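Local coordinates for DNA repair protein RAD2 (PDB 4Q0W), which cuts single-stranded DNA as the endonuclease essential for the incision step of excision repair of DNA damaged by UV light, bulky adducts or cross-linking agents, at residues 78-83 against 168-173. Residues are numbered along the deposited sequence; the frame is centred on the assembly and turned at random.
With CA (calcium ion), chain E.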
ATOM      1  N   GLY A  78      18.276 -30.970   4.380  1.00 32.37           N
ATOM      2  CA  GLY A  78      18.705 -29.892   5.250  1.00 29.28           C
ATOM      3  C   GLY A  78      18.246 -28.497   4.841  1.00 32.32           C
ATOM      4  O   GLY A  78      17.643 -28.289   3.778  1.00 29.05           O
ATOM      5  N   VAL A  79      18.524 -27.531   5.711  1.00 24.02           N
ATOM      6  CA  VAL A  79      18.345 -26.128   5.383  1.00 25.19           C
ATOM      7  C   VAL A  79      19.731 -25.586   5.055  1.00 28.25           C
ATOM      8  O   VAL A  79      20.650 -25.686   5.877  1.00 24.83           O
ATOM      9  CB  VAL A  79      17.741 -25.353   6.562  1.00 29.17           C
ATOM     10  CG1 VAL A  79      17.659 -23.866   6.234  1.00 29.27           C
ATOM     11  CG2 VAL A  79      16.357 -25.925   6.922  1.00 30.28           C
ATOM     12  N   PRO A  80      19.899 -25.046   3.838  1.00 27.84           N
ATOM     13  CA  PRO A  80      21.204 -24.498   3.444  1.00 23.22           C
ATOM     14  C   PRO A  80      21.642 -23.395   4.404  1.00 22.40           C
ATOM     15  O   PRO A  80      20.796 -22.666   4.908  1.00 21.56           O
ATOM     16  CB  PRO A  80      20.935 -23.917   2.054  1.00 28.14           C
ATOM     17  CG  PRO A  80      19.778 -24.765   1.522  1.00 26.10           C
ATOM     18  CD  PRO A  80      18.915 -25.002   2.738  1.00 28.23           C
ATOM     19  N   VAL A  81      22.942 -23.302   4.669  1.00 22.20           N
ATOM     20  CA  VAL A  81      23.478 -22.321   5.612  1.00 20.82           C
ATOM     21  C   VAL A  81      23.024 -20.888   5.262  1.00 17.23           C
ATOM     22  O   VAL A  81      22.635 -20.117   6.142  1.00 18.34           O
ATOM     23  CB  VAL A  81      25.028 -22.396   5.638  1.00 19.98           C
ATOM     24  CG1 VAL A  81      25.628 -21.255   6.482  1.00 25.32           C
ATOM     25  CG2 VAL A  81      25.494 -23.753   6.164  1.00 26.70           C
ATOM     26  N   LEU A  82      23.055 -20.545   3.978  1.00 17.68           N
ATOM     27  CA  LEU A  82      22.714 -19.187   3.545  1.00 18.50           C
ATOM     28  C   LEU A  82      21.265 -18.824   3.912  1.00 20.00           C
ATOM     29  O   LEU A  82      20.967 -17.683   4.289  1.00 18.18           O
ATOM     30  CB  LEU A  82      22.971 -19.018   2.037  1.00 19.95           C
ATOM     31  CG  LEU A  82      22.652 -17.628   1.460  1.00 24.03           C
ATOM     32  CD1 LEU A  82      23.371 -16.525   2.245  1.00 20.47           C
ATOM     33  CD2 LEU A  82      23.026 -17.544  -0.006  1.00 23.48           C
ATOM     34  N   LYS A  83      20.372 -19.802   3.802  1.00 17.98           N
ATOM     35  CA  LYS A  83      18.985 -19.632   4.228  1.00 19.87           C
ATOM     36  C   LYS A  83      18.872 -19.397   5.736  1.00 16.30           C
ATOM     37  O   LYS A  83      18.191 -18.473   6.181  1.00 16.40           O
ATOM     38  CB  LYS A  83      18.151 -20.859   3.822  1.00 16.93           C
ATOM     39  CG  LYS A  83      16.672 -20.751   4.210  1.00 20.39           C
ATOM     40  CD  LYS A  83      15.807 -21.782   3.459  1.00 23.86           C
ATOM     41  CE  LYS A  83      14.316 -21.645   3.811  1.00 27.21           C
ATOM     42  NZ  LYS A  83      13.503 -22.748   3.206  1.00 39.84           N
ATOM     43  N   ALA A 168      15.458 -34.833  -0.789  1.00 22.82           N
ATOM     44  CA  ALA A 168      16.534 -34.011  -1.332  1.00 30.89           C
ATOM     45  C   ALA A 168      17.625 -33.861  -0.280  1.00 19.22           C
ATOM     46  O   ALA A 168      17.319 -33.801   0.904  1.00 23.29           O
ATOM     47  CB  ALA A 168      16.001 -32.637  -1.716  1.00 22.49           C
ATOM     48  N   PRO A 169      18.892 -33.784  -0.716  1.00 26.11           N
ATOM     49  CA  PRO A 169      20.002 -33.478   0.195  1.00 26.23           C
ATOM     50  C   PRO A 169      19.693 -32.203   0.973  1.00 26.81           C
ATOM     51  O   PRO A 169      19.905 -32.146   2.189  1.00 27.33           O
ATOM     52  CB  PRO A 169      21.175 -33.230  -0.757  1.00 30.24           C
ATOM     53  CG  PRO A 169      20.854 -34.033  -1.970  1.00 32.62           C
ATOM     54  CD  PRO A 169      19.353 -34.004  -2.102  1.00 26.38           C
ATOM     55  N   MET A 170      19.163 -31.201   0.270  1.00 26.02           N
ATOM     56  CA  MET A 170      18.799 -29.934   0.893  1.00 25.68           C
ATOM     57  C   MET A 170      17.379 -29.513   0.503  1.00 30.06           C
ATOM     58  O   MET A 170      16.408 -30.102   0.983  1.00 26.28           O
ATOM     59  CB  MET A 170      19.830 -28.852   0.548  1.00 20.80           C
ATOM     60  CG  MET A 170      21.159 -29.027   1.285  1.00 30.27           C
ATOM     61  SD  MET A 170      21.015 -28.505   3.020  1.00 33.00           S
ATOM     62  CE  MET A 170      22.642 -28.970   3.638  1.00 39.80           C
ATOM     63  N   GLU A 171      17.250 -28.493  -0.348  1.00 21.64           N
ATOM     64  CA  GLU A 171      15.925 -27.975  -0.697  1.00 28.16           C
ATOM     65  C   GLU A 171      15.203 -28.824  -1.748  1.00 25.34           C
ATOM     66  O   GLU A 171      15.781 -29.216  -2.766  1.00 22.73           O
ATOM     67  CB  GLU A 171      16.007 -26.516  -1.145  1.00 34.33           C
ATOM     68  CG  GLU A 171      16.064 -25.545   0.027  1.00 37.95           C
ATOM     69  CD  GLU A 171      16.593 -24.187  -0.368  1.00 48.05           C
ATOM     70  OE1 GLU A 171      17.729 -24.134  -0.884  1.00 48.81           O
ATOM     71  OE2 GLU A 171      15.876 -23.180  -0.164  1.00 42.54           O
ATOM     72  N   ALA A 172      13.933 -29.109  -1.491  1.00 21.17           N
ATOM     73  CA  ALA A 172      13.146 -29.939  -2.401  1.00 26.32           C
ATOM     74  C   ALA A 172      13.001 -29.315  -3.796  1.00 22.61           C
ATOM     75  O   ALA A 172      13.125 -30.019  -4.801  1.00 21.48           O
ATOM     76  CB  ALA A 172      11.792 -30.238  -1.795  1.00 21.59           C
ATOM     77  N   GLU A 173      12.754 -28.006  -3.854  1.00 20.71           N
ATOM     78  CA  GLU A 173      12.553 -27.323  -5.135  1.00 24.69           C
ATOM     79  C   GLU A 173      13.783 -27.436  -6.017  1.00 17.88           C
ATOM     80  O   GLU A 173      13.665 -27.592  -7.231  1.00 21.27           O
ATOM     81  CB  GLU A 173      12.229 -25.830  -4.953  1.00 30.69           C
ATOM     82  CG  GLU A 173      11.282 -25.511  -3.833  1.00 36.75           C
ATOM     83  CD  GLU A 173      12.020 -25.125  -2.575  1.00 42.30           C
ATOM     84  OE1 GLU A 173      12.191 -25.993  -1.689  1.00 41.91           O
ATOM     85  OE2 GLU A 173      12.442 -23.952  -2.482  1.00 47.81           O
TER
HETATM   86 CA    CA E1001      12.530 -22.261  -1.051  1.00 54.63          CA
HETATM   87  O   HOH W   1      10.884 -20.982   0.269  1.00 43.25           O
HETATM   88  O   HOH W   2      11.050 -23.235   0.528  1.00 47.34           O
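Gly78 N gives a nearly straight hydrogen bond (170° at the hydrogen) to Pro169 O, 3.0 Å away, and the two segments come closest at Gly78 and Met170, whose CA atoms are 4.4 Å apart. Met170 bends back at chi2 (-76°), and its SD sits against the peptide that follows the glycine, 3.3 Å from Gly78 C. Met170 CA also makes a CA-H...O contact with Gly78 O, at 3.5 Å. Beyond it, the Pro80 ring lies against the carboxylate end of Glu171, with Pro80 CG 3.2 Å from Glu171 OE1. Each segment leads into a helix, 81-98 and 172-181, with Pro80 and Glu171 at the N-cap positions; this is where the N-domain and I-domain of the XPG/RAD2 nuclease core meet beside the metal site. Glu173 OE2 binds the calcium ion at 2.2 Å, and Asp194 is a further ligand. Glu171, probably a magnesium ligand in the active enzyme, keeps its OE2 3.6 Å from that ion, too far for a bond here. The extended Lys83 side chain passes obliquely across that of Glu171 and brings Lys83 NZ to 4.1 Å from Glu171 OE2, opposite charges short of a salt bridge; a weak, long ion pair also joins Lys83 to Asp243. An alanine in place of Glu171 would probably leave a gap beside the Pro80 ring and deprive Lys83 of one nearby negative charge.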